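Long-range contact in trimethylamine-N-oxide reductase (Haemophilus influenzae, PDB 7L5I), which probably reduces S- or N-oxides such as trimethylamine N-oxide at a molybdenum centre carried by two molybdopterin guanine dinucleotide cofactors: residues A432-H437 against T450-K455. Numbering follows the deposited sequence.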
loop_
_atom_site.group_PDB
_atom_site.type_symbol
_atom_site.label_atom_id
_atom_site.label_comp_id
_atom_site.label_asym_id
_atom_site.label_seq_id
_atom_site.Cartn_x
_atom_site.Cartn_y
_atom_site.Cartn_z
ATOM N N ALA A 432 -6.351 -14.639 7.313
ATOM C CA ALA A 432 -5.860 -15.883 7.919
ATOM C C ALA A 432 -6.816 -16.381 8.995
ATOM O O ALA A 432 -7.169 -17.562 9.046
ATOM C CB ALA A 432 -4.459 -15.673 8.493
ATOM N N ASP A 433 -7.229 -15.478 9.876
ATOM C CA ASP A 433 -8.206 -15.776 10.917
ATOM C C ASP A 433 -9.481 -16.354 10.332
ATOM O O ASP A 433 -10.048 -17.302 10.892
ATOM C CB ASP A 433 -8.468 -14.463 11.673
ATOM C CG ASP A 433 -8.918 -14.645 13.104
ATOM O OD1 ASP A 433 -8.707 -15.722 13.711
ATOM O OD2 ASP A 433 -9.449 -13.639 13.629
ATOM N N VAL A 434 -9.955 -15.797 9.210
ATOM C CA VAL A 434 -11.187 -16.272 8.581
ATOM C C VAL A 434 -10.998 -17.679 8.034
ATOM O O VAL A 434 -11.846 -18.567 8.218
ATOM C CB VAL A 434 -11.617 -15.309 7.449
ATOM C CG1 VAL A 434 -12.691 -15.928 6.572
ATOM C CG2 VAL A 434 -12.106 -13.987 8.009
ATOM N N LEU A 435 -9.915 -17.895 7.294
ATOM C CA LEU A 435 -9.728 -19.204 6.684
ATOM C C LEU A 435 -9.621 -20.289 7.744
ATOM O O LEU A 435 -10.084 -21.417 7.524
ATOM C CB LEU A 435 -8.476 -19.205 5.807
ATOM C CG LEU A 435 -8.531 -18.335 4.547
ATOM C CD1 LEU A 435 -7.200 -18.491 3.790
ATOM C CD2 LEU A 435 -9.711 -18.691 3.642
ATOM N N LEU A 436 -9.025 -19.966 8.896
ATOM C CA LEU A 436 -8.829 -20.945 9.952
ATOM C C LEU A 436 -10.068 -21.140 10.819
ATOM O O LEU A 436 -10.262 -22.239 11.357
ATOM C CB LEU A 436 -7.678 -20.511 10.866
ATOM C CG LEU A 436 -6.275 -20.581 10.295
ATOM C CD1 LEU A 436 -5.298 -19.758 11.063
ATOM C CD2 LEU A 436 -5.829 -22.055 10.247
ATOM N N HIS A 437 -10.885 -20.098 11.006
ATOM C CA HIS A 437 -11.881 -20.057 12.085
ATOM C C HIS A 437 -13.259 -19.625 11.612
ATOM O O HIS A 437 -13.781 -18.575 12.011
ATOM C CB HIS A 437 -11.393 -19.119 13.192
ATOM C CG HIS A 437 -9.991 -19.405 13.634
ATOM N ND1 HIS A 437 -9.022 -18.429 13.729
ATOM C CD2 HIS A 437 -9.382 -20.570 13.969
ATOM C CE1 HIS A 437 -7.888 -18.972 14.130
ATOM N NE2 HIS A 437 -8.082 -20.272 14.290
ATOM N N THR A 450 -19.448 -11.811 11.453
ATOM C CA THR A 450 -19.320 -13.261 11.597
ATOM C C THR A 450 -18.542 -13.809 10.406
ATOM O O THR A 450 -18.942 -13.610 9.262
ATOM C CB THR A 450 -20.695 -13.921 11.694
ATOM O OG1 THR A 450 -21.357 -13.461 12.876
ATOM C CG2 THR A 450 -20.560 -15.429 11.755
ATOM N N TYR A 451 -17.435 -14.502 10.681
ATOM C CA TYR A 451 -16.599 -15.018 9.612
ATOM C C TYR A 451 -17.334 -16.068 8.782
ATOM O O TYR A 451 -17.969 -16.978 9.333
ATOM C CB TYR A 451 -15.338 -15.647 10.179
ATOM C CG TYR A 451 -14.331 -14.702 10.793
ATOM C CD1 TYR A 451 -14.487 -13.325 10.734
ATOM C CD2 TYR A 451 -13.194 -15.208 11.395
ATOM C CE1 TYR A 451 -13.518 -12.480 11.280
ATOM C CE2 TYR A 451 -12.245 -14.389 11.934
ATOM C CZ TYR A 451 -12.408 -13.018 11.882
ATOM O OH TYR A 451 -11.422 -12.228 12.433
ATOM N N PRO A 452 -17.203 -16.030 7.466
ATOM C CA PRO A 452 -17.792 -17.072 6.618
ATOM C C PRO A 452 -16.934 -18.336 6.618
ATOM O O PRO A 452 -15.842 -18.380 7.173
ATOM C CB PRO A 452 -17.813 -16.405 5.239
ATOM C CG PRO A 452 -16.619 -15.517 5.260
ATOM C CD PRO A 452 -16.440 -15.035 6.684
ATOM N N ASP A 453 -17.450 -19.379 5.947
ATOM C CA ASP A 453 -16.812 -20.695 5.896
ATOM C C ASP A 453 -16.289 -20.937 4.478
ATOM O O ASP A 453 -17.044 -21.336 3.592
ATOM C CB ASP A 453 -17.820 -21.769 6.317
ATOM C CG ASP A 453 -17.208 -23.150 6.445
ATOM O OD1 ASP A 453 -15.973 -23.300 6.306
ATOM O OD2 ASP A 453 -17.981 -24.105 6.683
ATOM N N ILE A 454 -14.983 -20.718 4.270
ATOM C CA ILE A 454 -14.411 -20.596 2.928
ATOM C C ILE A 454 -13.852 -21.944 2.508
ATOM O O ILE A 454 -13.013 -22.519 3.209
ATOM C CB ILE A 454 -13.306 -19.510 2.870
ATOM C CG1 ILE A 454 -13.849 -18.124 3.226
ATOM C CG2 ILE A 454 -12.624 -19.525 1.491
ATOM C CD1 ILE A 454 -14.993 -17.639 2.367
ATOM N N LYS A 455 -14.278 -22.421 1.334
ATOM C CA LYS A 455 -13.819 -23.674 0.742
ATOM C C LYS A 455 -12.928 -23.492 -0.476
ATOM O O LYS A 455 -12.233 -24.438 -0.862
ATOM C CB LYS A 455 -15.019 -24.524 0.303
ATOM C CG LYS A 455 -16.043 -24.741 1.401
ATOM C CD LYS A 455 -15.446 -25.487 2.558
ATOM C CE LYS A 455 -16.459 -25.627 3.685
ATOM N NZ LYS A 455 -15.820 -26.294 4.848
HETATM O O HOH W 1 -13.485 -19.871 6.678
HETATM O O HOH W 2 -10.733 -22.048 4.678
#
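Y451 meets the last turn of helix 431-436 both as a flat surface and as a hydrogen-bond donor, a compact example of how one tyrosine can join a loop to a helix. V434 sets CG2 over the centre of the ring, 3.6 Å from the Y451 ring centroid and 9° off its normal, a CH-pi contact. With CG1 anti to the backbone N (chi1 167°), the valine divides its methyls: CG2 takes the ring, while CG1 lies 3.9 Å from P452 CD and also faces I454. One residue further on, L435 CD2 packs 3.7 Å from I454 CG2, extending the apolar seam along the loop.

At the ring's edge the chemistry turns polar. Y451 OH donates to D433 OD2 over 2.7 Å, reaching the oxygen from above the carboxylate plane, which stands 81° from the ring plane. The other oxygen, D433 OD1, accepts from H437 ND1 at 2.7 Å and lies close to the imidazole plane; this bond ties the first residue beyond the helix back to its last turn. R430 and K440 form salt bridges with OD2 and OD1 respectively.

Two waters fill in where the backbones do not bond directly. One links V434 O with P452 O and the amide of I454; the other joins L435 O to I454 O. Farther out, backbone bonds from Y451 to G439 and K440 anchor the loop between strands 447-450 and 456-460, and F426 touches both V434 and P452.

Gripped at both oxygens, the D433 carboxylate should be fixed in rotation, and its cationic neighbours would favour the ionised form, a strong acceptor for the tyrosine hydroxyl.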